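Esterase D (Lactobacillus rhamnosus, PDB 3DKR) probably hydrolyses carboxylic esters, as an alpha/beta-hydrolase-fold enzyme with a serine-histidine-aspartate catalytic triad. Local coordinates at residues P65-L69 against F138-A142; R201-Q205 against D217-Y221. Residue numbers count along the deposited sequence, not the author numbering.

Contact 1 of 2, residues P65-L69 against F138-A142; sequences PLDIL and FLKYA
The contact between 65-69 and 138-142 is mainly apolar and made largely by side chains. Residues 65-69 lead into helix 66-71, with Pro65 at phi/psi -54/-29; Ile68 N donates a hydrogen bond to Pro65 O at 3.2 Å. Residues 138-142 form one regular helical turn, closed by Ala142 N to Phe138 O at 2.9 Å. The backbones come nearest at Pro65 and Ala142, whose CA atoms are 5.7 Å apart. Here the proline ring lies directly on the helix, with Pro65 CG 3.9 Å from Ala142 CA. Phe138 and Tyr141 both take chi1 t, which carries their rings across to residues 65-69. Helix 134-149 lies between strands 119-122 and 187-192, consistent with the lid of many alpha/beta hydrolases; helix 66-71 follows strand 51-54. Phe138 also rests on Leu162 of helix 155-178. Phe138 CZ sits 3.8 Å from Leu69 CG and 3.8 Å from Pro65 O, the latter at the ring edge. Ile68 is mt and reaches both rings: Ile68 CG2 lies 4.1 Å from Phe138 CE1, and Ile68 CD1 lies 3.7 Å from Tyr141 CE2. Leu69, also mt, turns toward Phe138. Pro65 CB approaches Tyr141 CE2 at 4.2 Å.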
ATOM      1  N   PRO A  65      -9.085 -16.703   5.371  1.00 23.87           N
ATOM      2  CA  PRO A  65      -9.029 -15.818   4.194  1.00 23.65           C
ATOM      3  C   PRO A  65     -10.350 -15.151   3.803  1.00 22.98           C
ATOM      4  O   PRO A  65     -10.335 -14.054   3.255  1.00 22.67           O
ATOM      5  CB  PRO A  65      -8.549 -16.744   3.077  1.00 24.16           C
ATOM      6  CG  PRO A  65      -7.777 -17.813   3.792  1.00 25.03           C
ATOM      7  CD  PRO A  65      -8.521 -18.031   5.065  1.00 24.37           C
ATOM      8  N   LEU A  66     -11.480 -15.791   4.092  1.00 21.93           N
ATOM      9  CA  LEU A  66     -12.786 -15.189   3.820  1.00 21.33           C
ATOM     10  C   LEU A  66     -13.026 -13.907   4.609  1.00 20.75           C
ATOM     11  O   LEU A  66     -13.837 -13.079   4.189  1.00 21.01           O
ATOM     12  CB  LEU A  66     -13.912 -16.195   4.082  1.00 22.23           C
ATOM     13  CG  LEU A  66     -13.941 -17.340   3.081  1.00 23.78           C
ATOM     14  CD1 LEU A  66     -14.936 -18.421   3.519  1.00 25.94           C
ATOM     15  CD2 LEU A  66     -14.264 -16.845   1.670  1.00 26.22           C
ATOM     16  N   ASP A  67     -12.339 -13.737   5.743  1.00 19.78           N
ATOM     17  CA  ASP A  67     -12.463 -12.505   6.531  1.00 20.03           C
ATOM     18  C   ASP A  67     -12.110 -11.263   5.718  1.00 18.93           C
ATOM     19  O   ASP A  67     -12.693 -10.187   5.941  1.00 19.06           O
ATOM     20  CB  ASP A  67     -11.569 -12.541   7.759  1.00 19.97           C
ATOM     21  CG  ASP A  67     -12.080 -13.489   8.838  1.00 21.58           C
ATOM     22  OD1 ASP A  67     -13.248 -13.960   8.761  1.00 21.57           O
ATOM     23  OD2 ASP A  67     -11.300 -13.736   9.779  1.00 22.82           O
ATOM     24  N   ILE A  68     -11.174 -11.408   4.789  1.00 18.40           N
ATOM     25  CA  ILE A  68     -10.790 -10.282   3.910  1.00 18.18           C
ATOM     26  C   ILE A  68     -12.001  -9.843   3.122  1.00 18.00           C
ATOM     27  O   ILE A  68     -12.276  -8.642   2.961  1.00 17.71           O
ATOM     28  CB  ILE A  68      -9.651 -10.675   2.932  1.00 18.28           C
ATOM     29  CG1 ILE A  68      -8.357 -10.963   3.709  1.00 17.75           C
ATOM     30  CG2 ILE A  68      -9.440  -9.579   1.885  1.00 18.98           C
ATOM     31  CD1 ILE A  68      -7.305 -11.730   2.943  1.00 18.65           C
ATOM     32  N   LEU A  69     -12.752 -10.841   2.647  1.00 18.61           N
ATOM     33  CA  LEU A  69     -13.876 -10.619   1.758  1.00 19.46           C
ATOM     34  C   LEU A  69     -15.148 -10.229   2.486  1.00 20.06           C
ATOM     35  O   LEU A  69     -15.995  -9.550   1.909  1.00 21.29           O
ATOM     36  CB  LEU A  69     -14.147 -11.892   0.955  1.00 19.52           C
ATOM     37  CG  LEU A  69     -13.010 -12.351   0.042  1.00 19.69           C
ATOM     38  CD1 LEU A  69     -13.211 -13.774  -0.450  1.00 22.24           C
ATOM     39  CD2 LEU A  69     -12.883 -11.407  -1.150  1.00 22.17           C
ATOM     40  N   PHE A 138      -5.070 -14.491  -5.133  1.00 21.63           N
ATOM     41  CA  PHE A 138      -5.925 -14.642  -3.953  1.00 21.69           C
ATOM     42  C   PHE A 138      -6.194 -16.121  -3.711  1.00 21.98           C
ATOM     43  O   PHE A 138      -6.066 -16.600  -2.594  1.00 21.91           O
ATOM     44  CB  PHE A 138      -7.251 -13.885  -4.110  1.00 21.70           C
ATOM     45  CG  PHE A 138      -8.010 -13.730  -2.821  1.00 22.21           C
ATOM     46  CD1 PHE A 138      -8.083 -12.497  -2.181  1.00 21.02           C
ATOM     47  CD2 PHE A 138      -8.644 -14.824  -2.221  1.00 21.92           C
ATOM     48  CE1 PHE A 138      -8.777 -12.358  -0.992  1.00 21.70           C
ATOM     49  CE2 PHE A 138      -9.327 -14.681  -1.025  1.00 22.90           C
ATOM     50  CZ  PHE A 138      -9.397 -13.448  -0.413  1.00 23.50           C
ATOM     51  N   LEU A 139      -6.558 -16.843  -4.770  1.00 22.50           N
ATOM     52  CA  LEU A 139      -6.838 -18.273  -4.638  1.00 22.58           C
ATOM     53  C   LEU A 139      -5.625 -19.029  -4.082  1.00 22.90           C
ATOM     54  O   LEU A 139      -5.773 -19.900  -3.222  1.00 23.45           O
ATOM     55  CB  LEU A 139      -7.316 -18.869  -5.975  1.00 22.77           C
ATOM     56  CG  LEU A 139      -8.685 -18.359  -6.440  1.00 22.02           C
ATOM     57  CD1 LEU A 139      -8.924 -18.605  -7.949  1.00 21.69           C
ATOM     58  CD2 LEU A 139      -9.795 -18.982  -5.611  1.00 22.98           C
ATOM     59  N   LYS A 140      -4.428 -18.665  -4.539  1.00 22.81           N
ATOM     60  CA  LYS A 140      -3.197 -19.342  -4.108  1.00 23.47           C
ATOM     61  C   LYS A 140      -2.857 -18.979  -2.660  1.00 23.32           C
ATOM     62  O   LYS A 140      -2.418 -19.822  -1.882  1.00 24.06           O
ATOM     63  CB  LYS A 140      -2.040 -18.990  -5.033  1.00 24.19           C
ATOM     64  CG  LYS A 140      -2.142 -19.636  -6.397  1.00 25.20           C
ATOM     65  N   TYR A 141      -3.055 -17.715  -2.314  1.00 22.83           N
ATOM     66  CA  TYR A 141      -2.915 -17.250  -0.938  1.00 22.31           C
ATOM     67  C   TYR A 141      -3.807 -18.064  -0.011  1.00 23.21           C
ATOM     68  O   TYR A 141      -3.336 -18.600   0.990  1.00 23.67           O
ATOM     69  CB  TYR A 141      -3.288 -15.762  -0.859  1.00 21.76           C
ATOM     70  CG  TYR A 141      -3.502 -15.236   0.547  1.00 20.69           C
ATOM     71  CD1 TYR A 141      -2.424 -14.875   1.336  1.00 19.70           C
ATOM     72  CD2 TYR A 141      -4.781 -15.083   1.078  1.00 19.25           C
ATOM     73  CE1 TYR A 141      -2.609 -14.378   2.610  1.00 19.70           C
ATOM     74  CE2 TYR A 141      -4.972 -14.590   2.373  1.00 20.48           C
ATOM     75  CZ  TYR A 141      -3.881 -14.237   3.128  1.00 18.94           C
ATOM     76  OH  TYR A 141      -4.034 -13.749   4.411  1.00 20.25           O
ATOM     77  N   ALA A 142      -5.093 -18.162  -0.353  1.00 24.09           N
ATOM     78  CA  ALA A 142      -6.060 -18.874   0.481  1.00 25.35           C
ATOM     79  C   ALA A 142      -5.657 -20.345   0.623  1.00 26.59           C
ATOM     80  O   ALA A 142      -5.746 -20.931   1.712  1.00 26.68           O
ATOM     81  CB  ALA A 142      -7.454 -18.754  -0.098  1.00 25.27           C
TER

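Contact 2 of 2, residues R201-Q205 against D217-Y221; sequences RLAYQ and DFHWY
Three aromatic rings cluster here, with Tyr204 lying against both Phe218 and Trp220. Neither pair is a full stack. The Tyr204 and Phe218 rings have centroids 5.0 Å apart and planes at 27°. Tyr204 and the six-membered ring of Trp220 are at 5.2 Å and 22°. In both pairs the rings are slid apart and barely overlap. Phe218 CZ lies over one face of Tyr204, 3.5 Å from Tyr204 CE1. Tyr204 OH sits over a face of Trp220, 3.6 Å from Trp220 CE3, and Tyr204 CE2 is 3.6 Å from Trp220 CZ3.

Residues 202-205 are helical and residues 217-221 are extended. The nearest CA atoms are those of Ala203 and Phe218, 8.5 Å apart, so side chains fill the space. Phe218 and Trp220 alternate with His219 along the strand. Both use chi1 t and point toward the helix. Tyr204 leaves the helix sideways; chi1 m brings its ring over to them. The CA-to-CB bond of Ala203 points toward the strand. Ala203 CB is 3.8 Å from Phe218 CE1 and 4.3 Å from Trp220 CZ3, at the edge of the indole. Ala203 O meets the Phe218 edge, 3.6 Å from Phe218 CE1.

This is helix-on-sheet packing within a beta-alpha-beta unit, strand 187-192, helix 202-209, strand 216-221, as in the alpha/beta hydrolase fold. Arg207 of the same helix makes a cation-pi contact with Phe218. Strand 216-221 is the outermost on its side of the sheet and pairs in parallel with strand 187-192. Helix 202-209 covers one of its faces, and His219 and Tyr221 meet helix 234-246.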
ATOM      1  N   ARG A 201       2.407  -0.793 -16.347  1.00 16.91           N
ATOM      2  CA  ARG A 201       2.213   0.379 -17.190  1.00 17.47           C
ATOM      3  C   ARG A 201       1.360   1.445 -16.499  1.00 17.63           C
ATOM      4  O   ARG A 201       1.429   2.638 -16.841  1.00 17.80           O
ATOM      5  CB  ARG A 201       1.583  -0.022 -18.524  1.00 17.51           C
ATOM      6  CG  ARG A 201       2.573  -0.685 -19.434  1.00 18.22           C
ATOM      7  CD  ARG A 201       1.938  -1.236 -20.698  1.00 19.85           C
ATOM      8  NE  ARG A 201       0.951  -2.258 -20.409  1.00 19.54           N
ATOM      9  CZ  ARG A 201       0.291  -2.928 -21.348  1.00 22.72           C
ATOM     10  NH1 ARG A 201       0.531  -2.683 -22.632  1.00 22.12           N
ATOM     11  NH2 ARG A 201      -0.603  -3.846 -21.008  1.00 22.67           N
ATOM     12  N   LEU A 202       0.532   1.027 -15.539  1.00 17.20           N
ATOM     13  CA  LEU A 202      -0.278   1.986 -14.775  1.00 17.81           C
ATOM     14  C   LEU A 202       0.569   3.027 -14.045  1.00 17.61           C
ATOM     15  O   LEU A 202       0.103   4.138 -13.779  1.00 18.22           O
ATOM     16  CB  LEU A 202      -1.173   1.265 -13.761  1.00 18.01           C
ATOM     17  CG  LEU A 202      -2.504   0.745 -14.269  1.00 19.45           C
ATOM     18  CD1 LEU A 202      -2.359   0.028 -15.597  1.00 22.57           C
ATOM     19  CD2 LEU A 202      -3.112  -0.180 -13.183  1.00 19.16           C
ATOM     20  N   ALA A 203       1.804   2.671 -13.709  1.00 17.05           N
ATOM     21  CA  ALA A 203       2.675   3.597 -12.997  1.00 17.14           C
ATOM     22  C   ALA A 203       2.917   4.859 -13.835  1.00 16.92           C
ATOM     23  O   ALA A 203       2.974   5.966 -13.302  1.00 16.70           O
ATOM     24  CB  ALA A 203       3.992   2.913 -12.650  1.00 16.53           C
ATOM     25  N   TYR A 204       3.083   4.677 -15.144  1.00 17.22           N
ATOM     26  CA  TYR A 204       3.273   5.803 -16.053  1.00 17.07           C
ATOM     27  C   TYR A 204       2.023   6.655 -16.166  1.00 17.46           C
ATOM     28  O   TYR A 204       2.094   7.887 -16.229  1.00 17.17           O
ATOM     29  CB  TYR A 204       3.677   5.306 -17.434  1.00 16.82           C
ATOM     30  CG  TYR A 204       4.956   4.509 -17.443  1.00 16.34           C
ATOM     31  CD1 TYR A 204       6.180   5.139 -17.285  1.00 18.06           C
ATOM     32  CD2 TYR A 204       4.946   3.137 -17.595  1.00 17.27           C
ATOM     33  CE1 TYR A 204       7.374   4.419 -17.299  1.00 16.30           C
ATOM     34  CE2 TYR A 204       6.116   2.405 -17.601  1.00 16.95           C
ATOM     35  CZ  TYR A 204       7.336   3.051 -17.462  1.00 17.88           C
ATOM     36  OH  TYR A 204       8.521   2.355 -17.474  1.00 17.38           O
ATOM     37  N   GLN A 205       0.856   6.013 -16.159  1.00 17.07           N
ATOM     38  CA  GLN A 205      -0.391   6.775 -16.171  1.00 18.18           C
ATOM     39  C   GLN A 205      -0.567   7.597 -14.885  1.00 18.14           C
ATOM     40  O   GLN A 205      -1.053   8.737 -14.914  1.00 18.29           O
ATOM     41  CB  GLN A 205      -1.597   5.851 -16.379  1.00 19.18           C
ATOM     42  CG  GLN A 205      -1.746   5.282 -17.784  1.00 23.49           C
ATOM     43  CD  GLN A 205      -3.211   4.938 -18.114  1.00 29.17           C
ATOM     44  OE1 GLN A 205      -4.008   4.617 -17.223  1.00 33.53           O
ATOM     45  NE2 GLN A 205      -3.575   5.048 -19.389  1.00 32.91           N
ATOM     46  N   ASP A 217       8.742  11.618  -8.263  1.00 19.39           N
ATOM     47  CA  ASP A 217       9.989  10.864  -8.198  1.00 19.26           C
ATOM     48  C   ASP A 217       9.707   9.414  -8.584  1.00 19.05           C
ATOM     49  O   ASP A 217       9.146   8.656  -7.792  1.00 19.60           O
ATOM     50  CB  ASP A 217      10.558  10.950  -6.778  1.00 19.81           C
ATOM     51  CG  ASP A 217      11.929  10.309  -6.643  1.00 21.47           C
ATOM     52  OD1 ASP A 217      12.632  10.087  -7.653  1.00 24.33           O
ATOM     53  OD2 ASP A 217      12.323  10.050  -5.485  1.00 25.14           O
ATOM     54  N   PHE A 218      10.097   9.038  -9.802  1.00 18.99           N
ATOM     55  CA  PHE A 218       9.666   7.781 -10.424  1.00 18.20           C
ATOM     56  C   PHE A 218      10.787   6.743 -10.479  1.00 18.70           C
ATOM     57  O   PHE A 218      11.887   7.023 -10.985  1.00 19.46           O
ATOM     58  CB  PHE A 218       9.156   8.075 -11.840  1.00 18.76           C
ATOM     59  CG  PHE A 218       8.521   6.883 -12.544  1.00 18.08           C
ATOM     60  CD1 PHE A 218       7.142   6.742 -12.561  1.00 19.91           C
ATOM     61  CD2 PHE A 218       9.285   5.943 -13.217  1.00 18.94           C
ATOM     62  CE1 PHE A 218       6.548   5.681 -13.209  1.00 20.69           C
ATOM     63  CE2 PHE A 218       8.694   4.858 -13.865  1.00 19.68           C
ATOM     64  CZ  PHE A 218       7.317   4.731 -13.860  1.00 20.09           C
ATOM     65  N   HIS A 219      10.495   5.535 -10.004  1.00 18.43           N
ATOM     66  CA  HIS A 219      11.481   4.457  -9.947  1.00 18.29           C
ATOM     67  C   HIS A 219      10.922   3.136 -10.437  1.00 18.54           C
ATOM     68  O   HIS A 219       9.848   2.720 -10.004  1.00 18.09           O
ATOM     69  CB  HIS A 219      11.993   4.300  -8.528  1.00 19.28           C
ATOM     70  CG  HIS A 219      12.723   5.501  -8.046  1.00 19.34           C
ATOM     71  ND1 HIS A 219      14.071   5.681  -8.274  1.00 22.72           N
ATOM     72  CD2 HIS A 219      12.294   6.607  -7.395  1.00 23.29           C
ATOM     73  CE1 HIS A 219      14.442   6.844  -7.768  1.00 23.38           C
ATOM     74  NE2 HIS A 219      13.385   7.423  -7.226  1.00 23.48           N
ATOM     75  N   TRP A 220      11.658   2.512 -11.362  1.00 18.35           N
ATOM     76  CA  TRP A 220      11.322   1.209 -11.943  1.00 18.12           C
ATOM     77  C   TRP A 220      12.303   0.182 -11.398  1.00 18.50           C
ATOM     78  O   TRP A 220      13.517   0.428 -11.433  1.00 19.97           O
ATOM     79  CB  TRP A 220      11.438   1.278 -13.472  1.00 18.02           C
ATOM     80  CG  TRP A 220      10.745   0.156 -14.183  1.00 18.06           C
ATOM     81  CD1 TRP A 220      11.307  -0.975 -14.696  1.00 18.10           C
ATOM     82  CD2 TRP A 220       9.349   0.077 -14.466  1.00 18.30           C
ATOM     83  NE1 TRP A 220      10.331  -1.776 -15.266  1.00 17.70           N
ATOM     84  CE2 TRP A 220       9.119  -1.150 -15.131  1.00 17.58           C
ATOM     85  CE3 TRP A 220       8.267   0.905 -14.190  1.00 17.98           C
ATOM     86  CZ2 TRP A 220       7.842  -1.538 -15.556  1.00 17.16           C
ATOM     87  CZ3 TRP A 220       7.014   0.524 -14.611  1.00 18.25           C
ATOM     88  CH2 TRP A 220       6.806  -0.680 -15.282  1.00 18.40           C
ATOM     89  N   TYR A 221      11.794  -0.950 -10.897  1.00 17.94           N
ATOM     90  CA  TYR A 221      12.621  -1.988 -10.262  1.00 18.82           C
ATOM     91  C   TYR A 221      12.669  -3.161 -11.229  1.00 19.88           C
ATOM     92  O   TYR A 221      11.850  -4.071 -11.185  1.00 19.16           O
ATOM     93  CB  TYR A 221      12.090  -2.314  -8.846  1.00 18.28           C
ATOM     94  CG  TYR A 221      12.215  -1.073  -7.991  1.00 18.19           C
ATOM     95  CD1 TYR A 221      13.427  -0.724  -7.402  1.00 19.04           C
ATOM     96  CD2 TYR A 221      11.139  -0.205  -7.848  1.00 18.42           C
ATOM     97  CE1 TYR A 221      13.557   0.463  -6.670  1.00 17.78           C
ATOM     98  CE2 TYR A 221      11.249   0.975  -7.121  1.00 17.45           C
ATOM     99  CZ  TYR A 221      12.464   1.314  -6.554  1.00 16.49           C
ATOM    100  OH  TYR A 221      12.546   2.484  -5.838  1.00 17.71           O
TER

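Contact 1 closes before contact 2 opens along the chain. Their centres are 28 Å apart and their nearest atoms about 17 Å, so they do not touch. Contact 1 joins helices beyond the sheet; contact 2 joins a helix to the sheet's outermost strand 216-221. The predicted triad, Ser101, Asp195 and His226, relates them. In contact 1 the side chain of Tyr141 is about 11 Å from that of His226. In contact 2 the side chain of Trp220 is about 7 Å from that of Asp195, and that of Ala203 about 10 Å from that of Ser101. Neither contact contains a triad residue. Asp195 and His226 lie on loops that follow strands 187-192 and 216-221.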